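Local atomic coordinates of 5' nucleotidase family protein (Staphylococcus aureus subsp. aureus, PDB entry 4Q7F), a protein that is of unknown function but belongs to the 5'-nucleotidase family, combining a metal-binding calcineurin-like phosphoesterase domain with a 5'-nucleotidase C-terminal domain. Residues S65-N70 with M100-G105; M328-A333 with H341-F346; K399-I404 with S455-Q460. All blocks are in the same frame, centred on the assembly; numbering follows the deposited sequence. Where two conformers were deposited one is given.

Contact 1 of 3, residues S65-N70 with M100-G105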
loop_
_atom_site.group_PDB
_atom_site.type_symbol
_atom_site.label_atom_id
_atom_site.label_comp_id
_atom_site.label_asym_id
_atom_site.label_seq_id
_atom_site.Cartn_x
_atom_site.Cartn_y
_atom_site.Cartn_z
ATOM N N SER A 65 27.012 -7.164 9.621
ATOM C CA SER A 65 25.655 -7.162 9.118
ATOM C C SER A 65 25.170 -5.776 8.784
ATOM O O SER A 65 25.636 -4.776 9.367
ATOM C CB SER A 65 24.722 -7.745 10.170
ATOM O OG SER A 65 24.636 -6.884 11.294
ATOM N N PHE A 66 24.182 -5.754 7.878
ATOM C CA PHE A 66 23.534 -4.555 7.401
ATOM C C PHE A 66 22.018 -4.647 7.623
ATOM O O PHE A 66 21.422 -5.735 7.571
ATOM C CB PHE A 66 23.847 -4.310 5.915
ATOM C CG PHE A 66 25.218 -3.771 5.681
ATOM C CD1 PHE A 66 26.326 -4.597 5.769
ATOM C CD2 PHE A 66 25.404 -2.428 5.359
ATOM C CE1 PHE A 66 27.593 -4.100 5.547
ATOM C CE2 PHE A 66 26.672 -1.924 5.151
ATOM C CZ PHE A 66 27.774 -2.761 5.247
ATOM N N LYS A 67 21.436 -3.482 7.882
ATOM C CA LYS A 67 20.018 -3.316 8.191
ATOM C C LYS A 67 19.396 -2.350 7.170
ATOM O O LYS A 67 19.864 -1.210 6.966
ATOM C CB LYS A 67 19.914 -2.872 9.656
ATOM C CG LYS A 67 18.532 -2.710 10.224
ATOM C CD LYS A 67 18.483 -2.958 11.741
ATOM C CE LYS A 67 19.394 -2.075 12.566
ATOM N NZ LYS A 67 19.022 -2.107 14.010
ATOM N N ILE A 68 18.321 -2.827 6.533
ATOM C CA ILE A 68 17.667 -2.150 5.425
ATOM C C ILE A 68 16.164 -1.993 5.573
ATOM O O ILE A 68 15.493 -2.896 6.061
ATOM C CB ILE A 68 17.865 -3.015 4.154
ATOM C CG1 ILE A 68 19.357 -3.271 3.928
ATOM C CG2 ILE A 68 17.179 -2.400 2.928
ATOM C CD1 ILE A 68 19.696 -4.287 2.864
ATOM N N ASP A 69 15.666 -0.812 5.231
ATOM C CA ASP A 69 14.209 -0.572 5.107
ATOM C C ASP A 69 13.909 -0.467 3.617
ATOM O O ASP A 69 14.485 0.365 2.915
ATOM C CB ASP A 69 13.711 0.664 5.843
ATOM C CG ASP A 69 12.195 0.843 5.672
ATOM O OD1 ASP A 69 11.807 1.294 4.578
ATOM O OD2 ASP A 69 11.409 0.515 6.611
ATOM N N ASN A 70 12.988 -1.280 3.121
ATOM C CA ASN A 70 12.723 -1.316 1.678
ATOM C C ASN A 70 11.468 -0.589 1.207
ATOM O O ASN A 70 10.826 -0.997 0.195
ATOM C CB ASN A 70 12.721 -2.775 1.170
ATOM C CG ASN A 70 12.758 -2.862 -0.360
ATOM O OD1 ASN A 70 13.507 -2.120 -1.025
ATOM N ND2 ASN A 70 11.951 -3.754 -0.928
HETATM N N MSE A 100 17.700 3.263 15.600
HETATM C CA MSE A 100 18.007 1.871 15.232
HETATM C C MSE A 100 19.241 1.659 14.398
HETATM O O MSE A 100 19.613 0.521 14.106
HETATM C CB MSE A 100 16.772 1.360 14.485
HETATM C CG MSE A 100 15.619 1.280 15.476
HETATM SE SE MSE A 100 14.033 0.665 14.521
HETATM C CE MSE A 100 12.835 0.894 16.071
ATOM N N ALA A 101 19.856 2.738 13.947
ATOM C CA ALA A 101 21.077 2.644 13.138
ATOM C C ALA A 101 20.991 1.754 11.903
ATOM O O ALA A 101 21.737 0.788 11.770
ATOM C CB ALA A 101 22.267 2.265 14.006
ATOM N N PHE A 102 20.064 2.099 10.992
ATOM C CA PHE A 102 19.960 1.432 9.707
ATOM C C PHE A 102 21.109 1.908 8.823
ATOM O O PHE A 102 21.761 2.921 9.112
ATOM C CB PHE A 102 18.651 1.768 9.002
ATOM C CG PHE A 102 17.488 0.967 9.463
ATOM C CD1 PHE A 102 16.891 1.225 10.689
ATOM C CD2 PHE A 102 16.930 -0.009 8.632
ATOM C CE1 PHE A 102 15.794 0.488 11.108
ATOM C CE2 PHE A 102 15.846 -0.736 9.035
ATOM C CZ PHE A 102 15.262 -0.491 10.268
ATOM N N ASP A 103 21.329 1.185 7.736
ATOM C CA ASP A 103 22.406 1.483 6.819
ATOM C C ASP A 103 21.892 2.165 5.590
ATOM O O ASP A 103 22.515 3.102 5.077
ATOM C CB ASP A 103 23.169 0.192 6.511
ATOM C CG ASP A 103 23.869 -0.357 7.753
ATOM O OD1 ASP A 103 24.805 0.327 8.259
ATOM O OD2 ASP A 103 23.471 -1.447 8.237
ATOM N N PHE A 104 20.725 1.732 5.121
ATOM C CA PHE A 104 20.139 2.375 4.000
ATOM C C PHE A 104 18.723 1.877 3.783
ATOM O O PHE A 104 18.239 0.937 4.461
ATOM C CB PHE A 104 20.980 2.218 2.725
ATOM C CG PHE A 104 21.222 0.801 2.314
ATOM C CD1 PHE A 104 20.306 0.132 1.533
ATOM C CD2 PHE A 104 22.386 0.156 2.684
ATOM C CE1 PHE A 104 20.533 -1.181 1.150
ATOM C CE2 PHE A 104 22.627 -1.150 2.308
ATOM C CZ PHE A 104 21.695 -1.815 1.531
ATOM N N GLY A 105 18.054 2.582 2.894
ATOM C CA GLY A 105 16.681 2.254 2.514
ATOM C C GLY A 105 16.336 2.639 1.098
ATOM O O GLY A 105 17.197 3.102 0.322
#
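Residues 65-70 and 100-105 meet at the margin of a mixed sheet in the calcineurin-like phosphoesterase domain, where a beta-alpha-beta crossover returns through helices 78-85 and 91-99 and the short strand 104-105 pairs in parallel with strand 65-69. The pairing begins at Lys67, whose N and O are both bonded by Asp103, one by its side chain and one by its backbone. Asp103 CG lies anti to the carbonyl carbon (chi1 -65°), and OD2 on it accepts from Lys67 N at 2.9 Å, using the carboxylate lone pair that faces away from OD1. Asp103 N returns a bond to Lys67 O, also 2.9 Å and nearly straight at 169°. Two residues on, Asp69 N bonds to Phe104 O at 3.2 Å, while Ile68 CA makes a CA-H...O contact with the same oxygen. The Lys67 side chain crosses the Phe102 ring at about a right angle, laying CG over one face, 3.7 Å from the ring centroid. Its chain then bends at chi3 (58°), which places CE; beyond it NZ donates to Met100 O at 2.7 Å, just past the end of helix 91-99. NZ also hydrogen-bonds Asn52 OD1 and forms a salt bridge with Glu56, which would balance its charge. On the other face of the pairing, Ile68 and Phe104 lie side by side, with Ile68 CD1 3.4 Å from Phe104 CZ and CG1 over the ring. The Phe66 ring packs against the Asp103 carboxylate, CD2 to CG 3.5 Å, and stacks with Phe150. Strand 19-25 adjoins strand 65-69 through backbone bonds at Phe66 and Ile68, helix 48-59 meets Lys67 and Met100, and Phe104 touches strand 201-207.

Contact 2 of 3, residues M328-A333 with H341-F346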
loop_
_atom_site.group_PDB
_atom_site.type_symbol
_atom_site.label_atom_id
_atom_site.label_comp_id
_atom_site.label_asym_id
_atom_site.label_seq_id
_atom_site.Cartn_x
_atom_site.Cartn_y
_atom_site.Cartn_z
HETATM N N MSE A 328 -24.173 0.734 12.792
HETATM C CA MSE A 328 -23.877 0.537 11.376
HETATM C C MSE A 328 -22.656 -0.347 11.255
HETATM O O MSE A 328 -21.805 -0.141 10.385
HETATM C CB MSE A 328 -23.564 1.879 10.720
HETATM C CG MSE A 328 -24.812 2.692 10.401
HETATM SE SE MSE A 328 -24.332 4.158 9.177
HETATM C CE MSE A 328 -22.849 4.972 10.182
ATOM N N THR A 329 -22.552 -1.346 12.122
ATOM C CA THR A 329 -21.404 -2.228 12.100
ATOM C C THR A 329 -21.479 -3.185 10.916
ATOM O O THR A 329 -22.552 -3.539 10.460
ATOM C CB THR A 329 -21.286 -3.032 13.417
ATOM O OG1 THR A 329 -20.985 -2.135 14.495
ATOM C CG2 THR A 329 -20.179 -4.062 13.339
ATOM N N ILE A 330 -20.314 -3.566 10.419
ATOM C CA ILE A 330 -20.196 -4.540 9.360
ATOM C C ILE A 330 -19.745 -5.844 10.014
ATOM O O ILE A 330 -18.607 -5.962 10.466
ATOM C CB ILE A 330 -19.191 -4.073 8.294
ATOM C CG1 ILE A 330 -19.795 -2.889 7.528
ATOM C CG2 ILE A 330 -18.849 -5.218 7.344
ATOM C CD1 ILE A 330 -18.870 -2.250 6.521
ATOM N N ASN A 331 -20.655 -6.809 10.091
ATOM C CA ASN A 331 -20.357 -8.102 10.701
ATOM C C ASN A 331 -19.477 -8.982 9.820
ATOM O O ASN A 331 -18.515 -9.589 10.293
ATOM C CB ASN A 331 -21.662 -8.829 11.024
ATOM C CG ASN A 331 -22.477 -8.107 12.077
ATOM O OD1 ASN A 331 -21.928 -7.404 12.929
ATOM N ND2 ASN A 331 -23.785 -8.293 12.039
ATOM N N HIS A 332 -19.812 -9.049 8.540
ATOM C CA HIS A 332 -19.041 -9.833 7.597
ATOM C C HIS A 332 -18.782 -8.977 6.354
ATOM O O HIS A 332 -19.708 -8.576 5.652
ATOM C CB HIS A 332 -19.772 -11.132 7.263
ATOM C CG HIS A 332 -20.086 -11.970 8.469
ATOM N ND1 HIS A 332 -21.333 -11.990 9.060
ATOM C CD2 HIS A 332 -19.308 -12.794 9.209
ATOM C CE1 HIS A 332 -21.313 -12.804 10.098
ATOM N NE2 HIS A 332 -20.096 -13.304 10.212
ATOM N N ALA A 333 -17.507 -8.692 6.113
ATOM C CA ALA A 333 -17.078 -7.846 4.985
ATOM C C ALA A 333 -17.735 -8.214 3.658
ATOM O O ALA A 333 -18.257 -7.353 2.961
ATOM C CB ALA A 333 -15.562 -7.872 4.845
ATOM N N HIS A 341 -25.423 -2.176 2.350
ATOM C CA HIS A 341 -25.265 -2.234 3.781
ATOM C C HIS A 341 -25.441 -0.799 4.295
ATOM O O HIS A 341 -25.027 0.150 3.624
ATOM C CB HIS A 341 -23.869 -2.776 4.117
ATOM C CG HIS A 341 -23.670 -3.051 5.570
ATOM N ND1 HIS A 341 -23.335 -2.062 6.463
ATOM C CD2 HIS A 341 -23.814 -4.187 6.299
ATOM C CE1 HIS A 341 -23.258 -2.574 7.679
ATOM N NE2 HIS A 341 -23.531 -3.866 7.604
ATOM N N PRO A 342 -26.045 -0.619 5.480
ATOM C CA PRO A 342 -26.205 0.758 5.963
ATOM C C PRO A 342 -24.911 1.597 5.989
ATOM O O PRO A 342 -24.962 2.812 5.778
ATOM C CB PRO A 342 -26.766 0.570 7.375
ATOM C CG PRO A 342 -27.513 -0.724 7.299
ATOM C CD PRO A 342 -26.704 -1.593 6.371
ATOM N N PHE A 343 -23.764 0.971 6.232
ATOM C CA PHE A 343 -22.517 1.716 6.276
ATOM C C PHE A 343 -22.026 2.140 4.873
ATOM O O PHE A 343 -21.528 3.236 4.716
ATOM C CB PHE A 343 -21.429 0.971 7.048
ATOM C CG PHE A 343 -20.179 1.788 7.239
ATOM C CD1 PHE A 343 -20.145 2.802 8.180
ATOM C CD2 PHE A 343 -19.061 1.573 6.455
ATOM C CE1 PHE A 343 -19.003 3.571 8.353
ATOM C CE2 PHE A 343 -17.923 2.347 6.614
ATOM C CZ PHE A 343 -17.899 3.351 7.563
ATOM N N THR A 344 -22.160 1.287 3.862
ATOM C CA THR A 344 -21.766 1.679 2.498
ATOM C C THR A 344 -22.744 2.735 1.966
ATOM O O THR A 344 -22.354 3.670 1.231
ATOM C CB THR A 344 -21.685 0.485 1.538
ATOM O OG1 THR A 344 -22.951 -0.190 1.473
ATOM C CG2 THR A 344 -20.623 -0.456 2.004
ATOM N N ASN A 345 -24.009 2.589 2.345
ATOM C CA ASN A 345 -25.025 3.549 1.989
ATOM C C ASN A 345 -24.660 4.899 2.586
ATOM O O ASN A 345 -24.718 5.913 1.912
ATOM C CB ASN A 345 -26.374 3.142 2.513
ATOM C CG ASN A 345 -27.448 4.082 2.064
ATOM O OD1 ASN A 345 -27.722 4.186 0.868
ATOM N ND2 ASN A 345 -28.058 4.787 3.008
ATOM N N PHE A 346 -24.255 4.880 3.851
ATOM C CA PHE A 346 -23.832 6.080 4.548
ATOM C C PHE A 346 -22.644 6.770 3.880
ATOM O O PHE A 346 -22.663 7.983 3.714
ATOM C CB PHE A 346 -23.491 5.741 5.990
ATOM C CG PHE A 346 -22.556 6.710 6.641
ATOM C CD1 PHE A 346 -22.995 7.947 7.055
ATOM C CD2 PHE A 346 -21.236 6.370 6.847
ATOM C CE1 PHE A 346 -22.122 8.836 7.655
ATOM C CE2 PHE A 346 -20.359 7.249 7.453
ATOM C CZ PHE A 346 -20.806 8.489 7.859
HETATM O O HOH W 1 -23.554 -6.277 9.139
#
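CG of His341 is anti to the backbone N (chi1 -172°), and the imidazole on it takes Ile330 CG1 over one face, while a bend at chi3 of Met328 (-53°) sets that residue's CE over the Phe346 ring. These groups join the short strand 328-329 to the start of helix 342-355 in the 5'-nucleotidase C-terminal domain, and His341 is the N-cap of that helix. Its ND1 accepts from Phe343 N at 3.1 Å, a nearly straight bond (167°) with the donor tilted slightly from the ring plane. The capping bond fixes the rotation of the imidazole, which is also clamped between two hydrocarbon groups: Ile330 CG1, 3.8 Å from the centroid, and Pro342 CD over the opposite face. Thr329 O lies in the ring plane, 3.0 Å from both CE1 and NE2 of His341. NE2 also meets a water at 2.9 Å, and the same water accepts from Asn331 N, bridging the loop to the capping residue.

At the start of the strand, Met328, a selenomethionine, points toward the helix and crosses Phe346 at about a right angle. This is a Met-aromatic contact in which the selenium stands obliquely to the ring while CE sits over its face, 4.1 Å from the centroid. CE also meets the edge of the Phe343 ring, which is placed edge-to-face against Phe371, and Phe346 reaches on to Leu505 and Leu509 of helix 501-511. Ile330 finishes the apolar layer from the loop side, its CD1 lying 3.8 Å from Phe343 CD2.

Contact 3 of 3, residues K399-I404 with S455-Q460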
loop_
_atom_site.group_PDB
_atom_site.type_symbol
_atom_site.label_atom_id
_atom_site.label_comp_id
_atom_site.label_asym_id
_atom_site.label_seq_id
_atom_site.Cartn_x
_atom_site.Cartn_y
_atom_site.Cartn_z
ATOM N N LYS A 399 -19.212 4.930 -20.113
ATOM C CA LYS A 399 -18.013 4.869 -19.292
ATOM C C LYS A 399 -18.381 4.451 -17.858
ATOM O O LYS A 399 -17.616 3.744 -17.207
ATOM C CB LYS A 399 -17.255 6.182 -19.227
ATOM C CG LYS A 399 -16.207 6.414 -20.308
ATOM C CD LYS A 399 -15.299 7.570 -19.846
ATOM C CE LYS A 399 -14.194 7.911 -20.823
ATOM N NZ LYS A 399 -13.178 6.832 -20.927
ATOM N N LEU A 400 -19.523 4.931 -17.366
ATOM C CA LEU A 400 -19.997 4.560 -16.037
ATOM C C LEU A 400 -20.195 3.053 -15.996
ATOM O O LEU A 400 -19.808 2.411 -15.041
ATOM C CB LEU A 400 -21.304 5.246 -15.692
ATOM C CG LEU A 400 -21.962 4.808 -14.385
ATOM C CD1 LEU A 400 -21.002 4.976 -13.210
ATOM C CD2 LEU A 400 -23.239 5.606 -14.152
ATOM N N LYS A 401 -20.822 2.496 -17.025
ATOM C CA LYS A 401 -21.016 1.052 -17.063
ATOM C C LYS A 401 -19.684 0.314 -17.049
ATOM O O LYS A 401 -19.597 -0.744 -16.462
ATOM C CB LYS A 401 -21.837 0.619 -18.274
ATOM C CG LYS A 401 -22.035 -0.887 -18.352
ATOM C CD LYS A 401 -23.031 -1.236 -19.451
ATOM C CE LYS A 401 -23.236 -2.731 -19.577
ATOM N NZ LYS A 401 -22.034 -3.429 -20.087
ATOM N N GLU A 402 -18.677 0.834 -17.741
ATOM C CA GLU A 402 -17.362 0.199 -17.770
ATOM C C GLU A 402 -16.753 0.135 -16.373
ATOM O O GLU A 402 -16.065 -0.816 -16.023
ATOM C CB GLU A 402 -16.392 0.971 -18.672
ATOM C CG GLU A 402 -16.674 0.822 -20.135
ATOM C CD GLU A 402 -15.678 1.583 -20.991
ATOM O OE1 GLU A 402 -14.622 2.008 -20.476
ATOM O OE2 GLU A 402 -15.975 1.760 -22.175
ATOM N N ALA A 403 -16.988 1.176 -15.588
ATOM C CA ALA A 403 -16.468 1.217 -14.229
ATOM C C ALA A 403 -17.224 0.182 -13.387
ATOM O O ALA A 403 -16.619 -0.562 -12.674
ATOM C CB ALA A 403 -16.628 2.602 -13.635
ATOM N N ILE A 404 -18.546 0.082 -13.538
ATOM C CA ILE A 404 -19.288 -0.898 -12.722
ATOM C C ILE A 404 -18.897 -2.314 -13.169
ATOM O O ILE A 404 -18.855 -3.213 -12.354
ATOM C CB ILE A 404 -20.818 -0.678 -12.747
ATOM C CG1 ILE A 404 -21.162 0.714 -12.215
ATOM C CG2 ILE A 404 -21.514 -1.688 -11.858
ATOM C CD1 ILE A 404 -22.615 1.134 -12.399
ATOM N N SER A 455 -26.481 -5.037 -15.489
ATOM C CA SER A 455 -27.806 -4.886 -16.081
ATOM C C SER A 455 -28.662 -3.957 -15.243
ATOM O O SER A 455 -28.321 -3.626 -14.093
ATOM C CB SER A 455 -28.499 -6.242 -16.137
ATOM O OG SER A 455 -27.891 -7.092 -17.083
ATOM N N ASN A 456 -29.770 -3.543 -15.841
ATOM C CA ASN A 456 -30.794 -2.731 -15.186
ATOM C C ASN A 456 -30.310 -1.401 -14.588
ATOM O O ASN A 456 -30.827 -0.972 -13.547
ATOM C CB ASN A 456 -31.446 -3.577 -14.083
ATOM C CG ASN A 456 -31.925 -4.928 -14.584
ATOM O OD1 ASN A 456 -31.472 -5.977 -14.093
ATOM N ND2 ASN A 456 -32.825 -4.922 -15.595
HETATM N N MSE A 457 -29.368 -0.729 -15.251
HETATM C CA MSE A 457 -28.809 0.521 -14.690
HETATM C C MSE A 457 -29.819 1.646 -14.705
HETATM O O MSE A 457 -30.407 1.920 -15.730
HETATM C CB MSE A 457 -27.582 0.988 -15.460
HETATM C CG MSE A 457 -26.366 0.120 -15.235
HETATM SE SE MSE A 457 -24.846 0.959 -16.168
HETATM C CE MSE A 457 -24.732 2.581 -15.098
HETATM N N MSE A 458 -30.006 2.312 -13.569
HETATM C CA MSE A 458 -30.960 3.403 -13.475
HETATM C C MSE A 458 -30.443 4.494 -12.600
HETATM O O MSE A 458 -29.957 4.239 -11.505
HETATM C CB MSE A 458 -32.297 2.961 -12.872
HETATM C CG MSE A 458 -32.930 1.823 -13.650
HETATM SE SE MSE A 458 -33.810 2.512 -15.270
HETATM C CE MSE A 458 -35.526 2.898 -14.398
ATOM N N ILE A 459 -30.592 5.726 -13.081
ATOM C CA ILE A 459 -30.174 6.934 -12.367
ATOM C C ILE A 459 -31.420 7.819 -12.283
ATOM O O ILE A 459 -31.844 8.390 -13.275
ATOM C CB ILE A 459 -29.009 7.631 -13.098
ATOM C CG1 ILE A 459 -27.809 6.686 -13.138
ATOM C CG2 ILE A 459 -28.632 8.949 -12.403
ATOM C CD1 ILE A 459 -26.639 7.156 -13.969
ATOM N N GLN A 460 -32.043 7.869 -11.110
ATOM C CA GLN A 460 -33.245 8.684 -10.864
ATOM C C GLN A 460 -34.455 8.376 -11.778
ATOM O O GLN A 460 -34.913 9.236 -12.551
ATOM C CB GLN A 460 -32.911 10.180 -10.909
ATOM C CG GLN A 460 -31.916 10.611 -9.838
ATOM C CD GLN A 460 -31.583 12.090 -9.890
ATOM O OE1 GLN A 460 -32.016 12.813 -10.796
ATOM N NE2 GLN A 460 -30.799 12.554 -8.915
#
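Met457, a selenomethionine on strand 454-459, projects into the side of helix 397-408 and carries this apolar helix-on-sheet contact in the C-terminal domain. The axes of helix segment 399-404 and strand segment 455-459 pass 11.1 Å apart at an angle of 124°, an interval bridged by side chains. Met457 runs extended through chi2, then bends at chi3 (65°), which turns CE aside, across the helix, toward Leu400. CE touches Leu400 CD2 at 3.5 Å and, one helical turn on, Ile404 CD1 at 3.7 Å. The selenium itself rests against Lys401, 3.7 Å from CB.

Leu400 has CG anti to its backbone N (chi1 174°), where CG itself comes 3.6 Å from Met457 CE. It crosses Met457 but meets Ile459 tip to tip. Ile404 likewise reaches Met457 tip to tip, and its other neighbours include Tyr442 on the neighbouring strand 441-445 and Tyr437 on strand 435-438 of another sheet. Lys401 stays extended as far as CE and turns only at chi4; its aliphatic base lies against the selenium while NZ forms a salt bridge with Glu405. Farther along the chain, Ile459 CD1 meets Leu400 CD2 at 3.7 Å.

The three contacts follow one another along the chain and divide between two regions. Contact 1 lies in the phosphoesterase range, its centre 42 Å from that of contact 2 and 49 Å from that of contact 3, across the centre of the chain. Contacts 2 and 3 share the C-terminal range, 22 Å apart between centres and about 13 Å between nearest atoms. The metal site belongs to the side of contact 1: the Asp69 side chain is about 10 Å from both manganese and magnesium, and Asn70 O is hydrogen-bonded by ND1 of His207, a magnesium ligand. The Phe343 side chain of contact 2 lies about 14 Å from bound (2R,3S,5R)-5-(6-amino-9H-purin-9-yl)-tetrahydro-2-(hydroxymethyl)furan-3-ol, whose pocket draws on both regions, including Asn109 and Phe432.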